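Local atomic coordinates of CYTH domain-containing protein (Pyrococcus horikoshii, PDB entry 2EEN), a protein that is of unknown function but, as a CYTH-domain protein, probably binds triphosphate-containing compounds and divalent metal ions within a tunnel built from antiparallel strands. Residues H30-Y35 with R50-R55; E61-Y66 with E80-I85; K106-R111 with E126-G131. All blocks are in the same frame, centred on the assembly; numbering follows the deposited sequence.

Interaction 1 of 3, residues H30-Y35 with R50-R55; sequences HEDIYY and RIRIKR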
loop_
_atom_site.group_PDB
_atom_site.type_symbol
_atom_site.label_atom_id
_atom_site.label_comp_id
_atom_site.label_asym_id
_atom_site.label_seq_id
_atom_site.Cartn_x
_atom_site.Cartn_y
_atom_site.Cartn_z
ATOM N N HIS A 30 10.041 17.552 2.316
ATOM C CA HIS A 30 9.066 16.633 1.747
ATOM C C HIS A 30 9.258 16.534 0.253
ATOM O O HIS A 30 9.399 17.541 -0.444
ATOM C CB HIS A 30 7.628 17.102 1.978
ATOM C CG HIS A 30 7.145 16.946 3.384
ATOM N ND1 HIS A 30 5.848 17.228 3.754
ATOM C CD2 HIS A 30 7.778 16.535 4.509
ATOM C CE1 HIS A 30 5.701 16.996 5.046
ATOM N NE2 HIS A 30 6.856 16.575 5.528
ATOM N N GLU A 31 9.262 15.302 -0.231
ATOM C CA GLU A 31 9.370 15.032 -1.652
ATOM C C GLU A 31 8.190 14.106 -1.908
ATOM O O GLU A 31 8.199 12.947 -1.503
ATOM C CB GLU A 31 10.699 14.352 -1.967
ATOM C CG GLU A 31 11.886 15.297 -1.841
ATOM C CD GLU A 31 13.212 14.570 -1.758
ATOM O OE1 GLU A 31 13.429 13.627 -2.548
ATOM O OE2 GLU A 31 14.042 14.950 -0.910
ATOM N N ASP A 32 7.159 14.645 -2.550
ATOM C CA ASP A 32 5.956 13.877 -2.836
ATOM C C ASP A 32 5.824 13.516 -4.291
ATOM O O ASP A 32 6.116 14.326 -5.174
ATOM C CB ASP A 32 4.698 14.660 -2.456
ATOM C CG ASP A 32 4.640 14.993 -0.993
ATOM O OD1 ASP A 32 5.113 14.172 -0.189
ATOM O OD2 ASP A 32 4.104 16.067 -0.648
ATOM N N ILE A 33 5.385 12.291 -4.542
ATOM C CA ILE A 33 5.138 11.870 -5.904
ATOM C C ILE A 33 3.645 11.580 -5.943
ATOM O O ILE A 33 3.147 10.749 -5.177
ATOM C CB ILE A 33 5.920 10.593 -6.296
ATOM C CG1 ILE A 33 7.431 10.863 -6.301
ATOM C CG2 ILE A 33 5.513 10.160 -7.690
ATOM C CD1 ILE A 33 8.273 9.725 -6.805
ATOM N N TYR A 34 2.928 12.297 -6.799
ATOM C CA TYR A 34 1.494 12.086 -6.931
ATOM C C TYR A 34 1.223 11.230 -8.147
ATOM O O TYR A 34 1.888 11.370 -9.174
ATOM C CB TYR A 34 0.762 13.417 -7.053
ATOM C CG TYR A 34 0.621 14.119 -5.736
ATOM C CD1 TYR A 34 -0.471 13.875 -4.907
ATOM C CD2 TYR A 34 1.590 15.023 -5.308
ATOM C CE1 TYR A 34 -0.593 14.521 -3.682
ATOM C CE2 TYR A 34 1.476 15.672 -4.082
ATOM C CZ TYR A 34 0.384 15.415 -3.278
ATOM O OH TYR A 34 0.280 16.048 -2.067
ATOM N N TYR A 35 0.233 10.355 -8.026
ATOM C CA TYR A 35 -0.122 9.421 -9.083
ATOM C C TYR A 35 -1.499 9.593 -9.676
ATOM O O TYR A 35 -2.393 10.165 -9.060
ATOM C CB TYR A 35 -0.030 8.001 -8.536
ATOM C CG TYR A 35 1.356 7.615 -8.128
ATOM C CD1 TYR A 35 1.811 7.859 -6.836
ATOM C CD2 TYR A 35 2.228 7.022 -9.039
ATOM C CE1 TYR A 35 3.103 7.523 -6.457
ATOM C CE2 TYR A 35 3.517 6.681 -8.672
ATOM C CZ TYR A 35 3.948 6.933 -7.381
ATOM O OH TYR A 35 5.222 6.587 -7.011
ATOM N N ARG A 50 -0.498 9.410 -3.119
ATOM C CA ARG A 50 0.845 9.949 -3.086
ATOM C C ARG A 50 1.822 9.164 -2.242
ATOM O O ARG A 50 1.441 8.491 -1.288
ATOM C CB ARG A 50 0.745 11.386 -2.554
ATOM C CG ARG A 50 1.950 11.946 -1.816
ATOM C CD ARG A 50 1.540 13.178 -0.992
ATOM N NE ARG A 50 1.179 12.846 0.389
ATOM C CZ ARG A 50 0.411 13.603 1.168
ATOM N NH1 ARG A 50 -0.091 14.736 0.703
ATOM N NH2 ARG A 50 0.157 13.239 2.419
ATOM N N ILE A 51 3.087 9.209 -2.639
ATOM C CA ILE A 51 4.124 8.606 -1.823
ATOM C C ILE A 51 4.939 9.804 -1.392
ATOM O O ILE A 51 5.411 10.583 -2.228
ATOM C CB ILE A 51 5.019 7.629 -2.586
ATOM C CG1 ILE A 51 4.282 6.300 -2.749
ATOM C CG2 ILE A 51 6.314 7.407 -1.805
ATOM C CD1 ILE A 51 5.010 5.281 -3.579
ATOM N N ARG A 52 5.074 9.966 -0.081
ATOM C CA ARG A 52 5.828 11.071 0.480
ATOM C C ARG A 52 7.082 10.609 1.180
ATOM O O ARG A 52 7.053 9.661 1.961
ATOM C CB ARG A 52 4.987 11.839 1.495
ATOM C CG ARG A 52 5.827 12.685 2.446
ATOM C CD ARG A 52 4.939 13.577 3.282
ATOM N NE ARG A 52 4.212 14.510 2.428
ATOM C CZ ARG A 52 3.239 15.311 2.847
ATOM N NH1 ARG A 52 2.859 15.301 4.120
ATOM N NH2 ARG A 52 2.653 16.131 1.987
ATOM N N ILE A 53 8.186 11.284 0.883
ATOM C CA ILE A 53 9.447 11.000 1.545
ATOM C C ILE A 53 9.655 12.219 2.429
ATOM O O ILE A 53 9.709 13.349 1.942
ATOM C CB ILE A 53 10.612 10.864 0.549
ATOM C CG1 ILE A 53 10.357 9.678 -0.389
ATOM C CG2 ILE A 53 11.919 10.658 1.313
ATOM C CD1 ILE A 53 11.418 9.496 -1.463
ATOM N N LYS A 54 9.740 11.980 3.732
ATOM C CA LYS A 54 9.906 13.038 4.715
ATOM C C LYS A 54 11.298 12.928 5.328
ATOM O O LYS A 54 11.680 11.872 5.829
ATOM C CB LYS A 54 8.827 12.874 5.791
ATOM C CG LYS A 54 8.742 13.981 6.824
ATOM C CD LYS A 54 7.660 13.655 7.851
ATOM C CE LYS A 54 6.285 13.540 7.202
ATOM N NZ LYS A 54 5.237 13.097 8.171
ATOM N N ARG A 55 12.054 14.017 5.274
ATOM C CA ARG A 55 13.403 14.038 5.819
ATOM C C ARG A 55 13.524 15.065 6.947
ATOM O O ARG A 55 13.162 16.231 6.779
ATOM C CB ARG A 55 14.409 14.374 4.716
ATOM C CG ARG A 55 14.256 13.553 3.436
ATOM C CD ARG A 55 15.289 13.971 2.397
ATOM N NE ARG A 55 15.027 13.416 1.067
ATOM C CZ ARG A 55 15.218 12.147 0.722
ATOM N NH1 ARG A 55 15.681 11.269 1.604
ATOM N NH2 ARG A 55 14.949 11.754 -0.516
HETATM O O HOH W 1 8.093 10.542 -2.962
#
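Strands 30-35 and 50-55 run antiparallel, 171° between their directions and 4.6 Å apart at closest approach, with hydrogen-bonded pairs Glu31-Ile53 and Ile33-Ile51 alternating with non-hydrogen-bonded ones. A water donates to both Glu31 O and Ile51 O, bridging one carbonyl of each strand. On the face bearing His30, Asp32 and Tyr34, Arg52 leaves with CG anti to its backbone N and then bends at chi3 (-63°), which turns its guanidinium edge to the Asp32 carboxylate. NE bonds to OD1, and Arg52 NH2 reaches Asp32 OD2 at 3.0 Å. His30 ND1 lies over one face of this guanidinium, 3.4 Å from Arg52 CZ, while the Arg50 guanidinium sits offset over the other; the Asp32 charge probably eases the crowding of two cations. Such a dense array of basic side chains is consistent with the anion-binding tunnel of CYTH proteins. His30 is fixed at its two nitrogens by Glu28 and Lys109. Arg50 lays its CB over the Tyr34 ring, 3.9 Å from the centroid, and its NH1 donates in the guanidinium plane to Tyr34 OH at 3.1 Å. On the reverse face Arg55 grips Glu31 side-on, NE to OE2 at 2.7 Å and NH2 to OE1 at 3.2 Å, both from above the carboxylate plane, with Ile53 CG2 against its guanidinium face. Farther along this face Tyr35 OH touches Ile51 CD1, and Leu96 of helix 89-98 packs against both.

Interaction 2 of 3, residues E61-Y66 with E80-I85; sequences EVFLTY and EIEVEI
Two faces of very different character flank the antiparallel seam between strands 61-66 and 80-85, whose directions differ by 149°. The tight side carries Val62, Leu64, Tyr66, Ile81, Val83 and Ile85. Here Leu64 CB lies 3.8 Å from Val83 CG2, and Ile85 CD1 reaches across to Val62 CG1, also at 3.8 Å, while touching Leu64 CB as well. The hydrogen-bonded pairs Leu64-Val83 and Tyr66-Ile81 hold the backbones in step; the N-H of Leu64 meets Val83 O nearly along the C=O axis. The two strands form a beta hairpin at one edge of the antiparallel CYTH sheet, and its apolar face serves the dimer: Leu95 of the second subunit packs on Leu64 and Tyr66, and Tyr92 of that subunit on Val83. Tyr66 OH finds its partner in Glu47.

The other face is looser and acidic, its glutamates partly exposed. Glu82, extended with CG anti to the backbone N (chi1 176°), crosses obliquely to Thr65, whose OG1 donates to OE1 in a very short bond of 2.5 Å, arriving from above the carboxylate plane. Its other oxygen, Glu82 OE2, is 3.6 Å from Phe63 CD2. Alongside the Phe63 ring runs Glu84, pointing the same way, with Glu84 CG 3.5 Å from Phe63 CE2. Glu84 OE2 stands 4.0 Å from Glu61 OE2, a like-charge approach that may raise the pKa of one of them. A water bridges Val62 N, Glu84 OE2 and Ile85 O, tying the acidic tip to the backbone of both strands.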
loop_
_atom_site.group_PDB
_atom_site.type_symbol
_atom_site.label_atom_id
_atom_site.label_comp_id
_atom_site.label_asym_id
_atom_site.label_seq_id
_atom_site.Cartn_x
_atom_site.Cartn_y
_atom_site.Cartn_z
ATOM N N GLU A 61 11.430 9.263 6.524
ATOM C CA GLU A 61 10.194 8.506 6.711
ATOM C C GLU A 61 9.473 8.549 5.378
ATOM O O GLU A 61 9.554 9.540 4.656
ATOM C CB GLU A 61 9.303 9.127 7.785
ATOM C CG GLU A 61 9.878 9.105 9.193
ATOM C CD GLU A 61 8.854 9.533 10.233
ATOM O OE1 GLU A 61 8.131 10.522 9.990
ATOM O OE2 GLU A 61 8.778 8.884 11.297
ATOM N N VAL A 62 8.774 7.472 5.046
ATOM C CA VAL A 62 8.067 7.406 3.780
ATOM C C VAL A 62 6.640 6.979 4.035
ATOM O O VAL A 62 6.394 6.076 4.822
ATOM C CB VAL A 62 8.730 6.397 2.837
ATOM C CG1 VAL A 62 8.014 6.388 1.500
ATOM C CG2 VAL A 62 10.204 6.754 2.660
ATOM N N PHE A 63 5.697 7.635 3.370
ATOM C CA PHE A 63 4.294 7.306 3.566
ATOM C C PHE A 63 3.553 7.197 2.246
ATOM O O PHE A 63 3.878 7.888 1.283
ATOM C CB PHE A 63 3.598 8.379 4.417
ATOM C CG PHE A 63 4.240 8.609 5.756
ATOM C CD1 PHE A 63 5.343 9.449 5.879
ATOM C CD2 PHE A 63 3.754 7.968 6.887
ATOM C CE1 PHE A 63 5.955 9.647 7.122
ATOM C CE2 PHE A 63 4.357 8.157 8.130
ATOM C CZ PHE A 63 5.461 9.001 8.247
ATOM N N LEU A 64 2.571 6.306 2.213
ATOM C CA LEU A 64 1.710 6.123 1.052
ATOM C C LEU A 64 0.371 6.638 1.561
ATOM O O LEU A 64 -0.159 6.139 2.556
ATOM C CB LEU A 64 1.599 4.646 0.673
ATOM C CG LEU A 64 0.543 4.309 -0.383
ATOM C CD1 LEU A 64 0.833 5.050 -1.682
ATOM C CD2 LEU A 64 0.550 2.811 -0.636
ATOM N N THR A 65 -0.176 7.638 0.882
ATOM C CA THR A 65 -1.421 8.233 1.330
ATOM C C THR A 65 -2.460 8.376 0.242
ATOM O O THR A 65 -2.157 8.805 -0.873
ATOM C CB THR A 65 -1.152 9.633 1.910
ATOM O OG1 THR A 65 -0.160 9.538 2.940
ATOM C CG2 THR A 65 -2.426 10.239 2.480
ATOM N N TYR A 66 -3.684 7.983 0.578
ATOM C CA TYR A 66 -4.818 8.131 -0.322
ATOM C C TYR A 66 -5.645 9.240 0.292
ATOM O O TYR A 66 -5.839 9.282 1.510
ATOM C CB TYR A 66 -5.698 6.881 -0.360
ATOM C CG TYR A 66 -7.061 7.129 -0.992
ATOM C CD1 TYR A 66 -7.218 7.165 -2.377
ATOM C CD2 TYR A 66 -8.183 7.364 -0.195
ATOM C CE1 TYR A 66 -8.458 7.433 -2.952
ATOM C CE2 TYR A 66 -9.423 7.632 -0.756
ATOM C CZ TYR A 66 -9.554 7.665 -2.136
ATOM O OH TYR A 66 -10.783 7.921 -2.693
ATOM N N GLU A 80 -8.690 10.463 4.689
ATOM C CA GLU A 80 -7.344 10.061 4.323
ATOM C C GLU A 80 -7.037 8.691 4.875
ATOM O O GLU A 80 -7.493 8.328 5.964
ATOM C CB GLU A 80 -6.311 11.053 4.870
ATOM C CG GLU A 80 -6.406 12.452 4.281
ATOM C CD GLU A 80 -5.398 13.410 4.892
ATOM O OE1 GLU A 80 -4.179 13.173 4.735
ATOM O OE2 GLU A 80 -5.827 14.396 5.532
ATOM N N ILE A 81 -6.280 7.926 4.103
ATOM C CA ILE A 81 -5.838 6.612 4.527
ATOM C C ILE A 81 -4.338 6.705 4.309
ATOM O O ILE A 81 -3.871 6.967 3.198
ATOM C CB ILE A 81 -6.416 5.490 3.662
ATOM C CG1 ILE A 81 -7.946 5.542 3.688
ATOM C CG2 ILE A 81 -5.924 4.139 4.187
ATOM C CD1 ILE A 81 -8.597 4.543 2.747
ATOM N N GLU A 82 -3.579 6.523 5.377
ATOM C CA GLU A 82 -2.139 6.625 5.270
ATOM C C GLU A 82 -1.437 5.494 5.977
ATOM O O GLU A 82 -1.804 5.116 7.090
ATOM C CB GLU A 82 -1.676 7.956 5.857
ATOM C CG GLU A 82 -0.174 8.151 5.904
ATOM C CD GLU A 82 0.198 9.600 6.150
ATOM O OE1 GLU A 82 -0.083 10.441 5.268
ATOM O OE2 GLU A 82 0.761 9.905 7.221
ATOM N N VAL A 83 -0.434 4.945 5.310
ATOM C CA VAL A 83 0.356 3.876 5.887
ATOM C C VAL A 83 1.806 4.280 5.734
ATOM O O VAL A 83 2.172 4.988 4.791
ATOM C CB VAL A 83 0.125 2.537 5.170
ATOM C CG1 VAL A 83 -1.318 2.098 5.374
ATOM C CG2 VAL A 83 0.443 2.665 3.688
ATOM N N GLU A 84 2.628 3.839 6.675
ATOM C CA GLU A 84 4.033 4.167 6.619
ATOM C C GLU A 84 4.796 3.048 5.939
ATOM O O GLU A 84 4.599 1.867 6.250
ATOM C CB GLU A 84 4.591 4.388 8.027
ATOM C CG GLU A 84 5.944 5.083 8.012
ATOM C CD GLU A 84 6.495 5.349 9.397
ATOM O OE1 GLU A 84 5.691 5.493 10.343
ATOM O OE2 GLU A 84 7.735 5.433 9.531
ATOM N N ILE A 85 5.647 3.427 4.991
ATOM C CA ILE A 85 6.485 2.479 4.272
ATOM C C ILE A 85 7.771 2.424 5.091
ATOM O O ILE A 85 8.589 3.335 5.037
ATOM C CB ILE A 85 6.778 2.973 2.840
ATOM C CG1 ILE A 85 5.497 2.907 2.003
ATOM C CG2 ILE A 85 7.885 2.129 2.210
ATOM C CD1 ILE A 85 5.573 3.655 0.689
HETATM O O HOH W 2 9.267 5.422 7.070
#

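Interaction 3 of 3, residues K106-R111 with E126-G131; sequences KVVKTR and EVEGLG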
loop_
_atom_site.group_PDB
_atom_site.type_symbol
_atom_site.label_atom_id
_atom_site.label_comp_id
_atom_site.label_asym_id
_atom_site.label_seq_id
_atom_site.Cartn_x
_atom_site.Cartn_y
_atom_site.Cartn_z
ATOM N N LYS A 106 5.866 15.589 -9.206
ATOM C CA LYS A 106 6.610 15.492 -7.966
ATOM C C LYS A 106 6.581 16.860 -7.308
ATOM O O LYS A 106 6.948 17.864 -7.922
ATOM C CB LYS A 106 8.054 15.091 -8.231
ATOM C CG LYS A 106 8.245 13.626 -8.574
ATOM C CD LYS A 106 9.677 13.194 -8.305
ATOM C CE LYS A 106 10.280 12.526 -9.542
ATOM N NZ LYS A 106 9.583 12.872 -10.817
ATOM N N VAL A 107 6.142 16.896 -6.056
ATOM C CA VAL A 107 6.061 18.144 -5.316
ATOM C C VAL A 107 7.113 18.120 -4.220
ATOM O O VAL A 107 7.142 17.216 -3.395
ATOM C CB VAL A 107 4.659 18.332 -4.691
ATOM C CG1 VAL A 107 4.590 19.662 -3.951
ATOM C CG2 VAL A 107 3.597 18.271 -5.779
ATOM N N VAL A 108 7.990 19.118 -4.231
ATOM C CA VAL A 108 9.059 19.204 -3.246
ATOM C C VAL A 108 8.918 20.458 -2.413
ATOM O O VAL A 108 8.660 21.535 -2.946
ATOM C CB VAL A 108 10.434 19.238 -3.933
ATOM C CG1 VAL A 108 11.537 19.306 -2.887
ATOM C CG2 VAL A 108 10.601 18.015 -4.812
ATOM N N LYS A 109 9.096 20.325 -1.104
ATOM C CA LYS A 109 8.983 21.483 -0.238
ATOM C C LYS A 109 9.690 21.264 1.086
ATOM O O LYS A 109 10.109 20.151 1.411
ATOM C CB LYS A 109 7.510 21.778 0.053
ATOM C CG LYS A 109 6.841 20.687 0.905
ATOM C CD LYS A 109 5.415 21.071 1.313
ATOM C CE LYS A 109 4.793 20.012 2.216
ATOM N NZ LYS A 109 4.535 18.728 1.495
ATOM N N THR A 110 9.843 22.348 1.836
ATOM C CA THR A 110 10.408 22.252 3.169
ATOM C C THR A 110 9.220 22.643 4.032
ATOM O O THR A 110 8.364 23.419 3.602
ATOM C CB THR A 110 11.597 23.208 3.404
ATOM O OG1 THR A 110 11.196 24.565 3.203
ATOM C CG2 THR A 110 12.731 22.864 2.460
ATOM N N ARG A 111 9.146 22.079 5.228
ATOM C CA ARG A 111 8.029 22.356 6.113
ATOM C C ARG A 111 8.530 22.507 7.534
ATOM O O ARG A 111 9.148 21.595 8.082
ATOM C CB ARG A 111 6.993 21.236 5.993
ATOM C CG ARG A 111 5.933 21.210 7.096
ATOM C CD ARG A 111 4.796 20.255 6.753
ATOM N NE ARG A 111 3.925 20.803 5.710
ATOM C CZ ARG A 111 2.922 20.145 5.138
ATOM N NH1 ARG A 111 2.646 18.893 5.493
ATOM N NH2 ARG A 111 2.181 20.744 4.213
ATOM N N GLU A 126 7.685 25.967 2.169
ATOM C CA GLU A 126 8.405 26.636 1.085
ATOM C C GLU A 126 8.338 25.582 -0.007
ATOM O O GLU A 126 9.097 24.620 0.011
ATOM C CB GLU A 126 9.861 26.899 1.466
ATOM C CG GLU A 126 10.648 27.619 0.389
ATOM C CD GLU A 126 10.181 29.049 0.183
ATOM O OE1 GLU A 126 10.347 29.864 1.115
ATOM O OE2 GLU A 126 9.649 29.360 -0.904
ATOM N N VAL A 127 7.417 25.766 -0.947
ATOM C CA VAL A 127 7.194 24.794 -2.011
ATOM C C VAL A 127 7.915 25.161 -3.292
ATOM O O VAL A 127 7.725 26.249 -3.829
ATOM C CB VAL A 127 5.685 24.676 -2.293
ATOM C CG1 VAL A 127 5.403 23.584 -3.307
ATOM C CG2 VAL A 127 4.949 24.406 -0.978
ATOM N N GLU A 128 8.741 24.240 -3.777
ATOM C CA GLU A 128 9.483 24.473 -5.012
ATOM C C GLU A 128 8.494 24.696 -6.153
ATOM O O GLU A 128 7.538 23.932 -6.327
ATOM C CB GLU A 128 10.386 23.279 -5.329
ATOM C CG GLU A 128 11.445 23.011 -4.274
ATOM C CD GLU A 128 12.534 22.070 -4.767
ATOM O OE1 GLU A 128 12.327 21.414 -5.808
ATOM O OE2 GLU A 128 13.592 21.985 -4.108
ATOM N N GLY A 129 8.715 25.765 -6.910
ATOM C CA GLY A 129 7.840 26.064 -8.027
ATOM C C GLY A 129 6.570 26.823 -7.689
ATOM O O GLY A 129 5.817 27.175 -8.595
ATOM N N LEU A 130 6.318 27.069 -6.403
ATOM C CA LEU A 130 5.121 27.800 -5.987
ATOM C C LEU A 130 5.403 28.932 -5.008
ATOM O O LEU A 130 4.863 30.030 -5.155
ATOM C CB LEU A 130 4.093 26.861 -5.355
ATOM C CG LEU A 130 3.364 25.830 -6.209
ATOM C CD1 LEU A 130 2.355 25.138 -5.305
ATOM C CD2 LEU A 130 2.642 26.486 -7.390
ATOM N N GLY A 131 6.235 28.672 -4.005
ATOM C CA GLY A 131 6.547 29.708 -3.039
ATOM C C GLY A 131 6.138 29.362 -1.623
ATOM O O GLY A 131 5.983 28.192 -1.277
HETATM O O HOH W 3 7.607 21.109 -6.354
#
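Short antiparallel pairing joins strand 106-111 to the end of strand 120-127, just before the chain turns. Thr110 and Glu126 exchange two backbone bonds, and Glu128 N, already in the turn, donates to Val108 O at 2.8 Å, nearly along the C=O axis. A water then accepts from Val108 N and donates to Glu128 O.

Lys109 and Val127 form the non-hydrogen-bonded pair between. Lys109 begins in the crowded first position, CG between the backbone N and the carbonyl carbon (chi1 67°). Its CB rests 3.3 Å from Glu126 O and 3.8 Å from Val127 CG2; CD, farther out along an extended chain, still grazes the same methyl at 4.1 Å. CE lies over one face of the Arg111 guanidinium, offset toward its rim, and a bend at chi4 (-68°) delivers NZ to His30 ND1, with Asp32 only a long, weak ion pair. Val127 CG1 meets Val107 CG1 at 4.1 Å. An alanine in place of Val127 would lose both of these methyl contacts and would probably loosen the packing beside the lysine stem.

Beyond the pair, Leu130 and Gly131 both face Val127 in a classic beta bulge: Val127 O accepts from the N-H of each, and Val127 N returns a bond to Gly131 O. Gly129 and Gly131 adopt backbone angles at which a CB would strike the preceding carbonyl oxygen. The contact is part of the beta hairpin 102-117/120-127 of the CYTH sheet. Strand 23-36 flanks strand 102-117 on its far side, and helix 170-176 packs across the hairpin, Leu174 on Val107 and Leu130, Tyr170 on Val127 and Leu130.

How the interactions relate
All three contacts belong to one antiparallel sheet and are partly buried; interactions 1 and 2 have no exposed touching residue, while interaction 3 reaches the surface at Glu128. Interaction 1 occupies the middle: Lys54 N and Arg52 N probably bond to Glu61 O and Phe63 O of interaction 2, and His30 N and Asp32 N to Lys109 O and Val107 O of interaction 3. Interactions 2 and 3, centres about 19 Å apart, do not meet. The chemistry shifts accordingly: arginine-carboxylate pairs and aromatic rings crowd the centre, carboxylates lacking an arginine across the contact mark one face of 61-66/80-85, whose other face enters the dimer, and 106-111/126-131 relies mainly on backbone pairing. Lys109 carries the basic cluster into interaction 1.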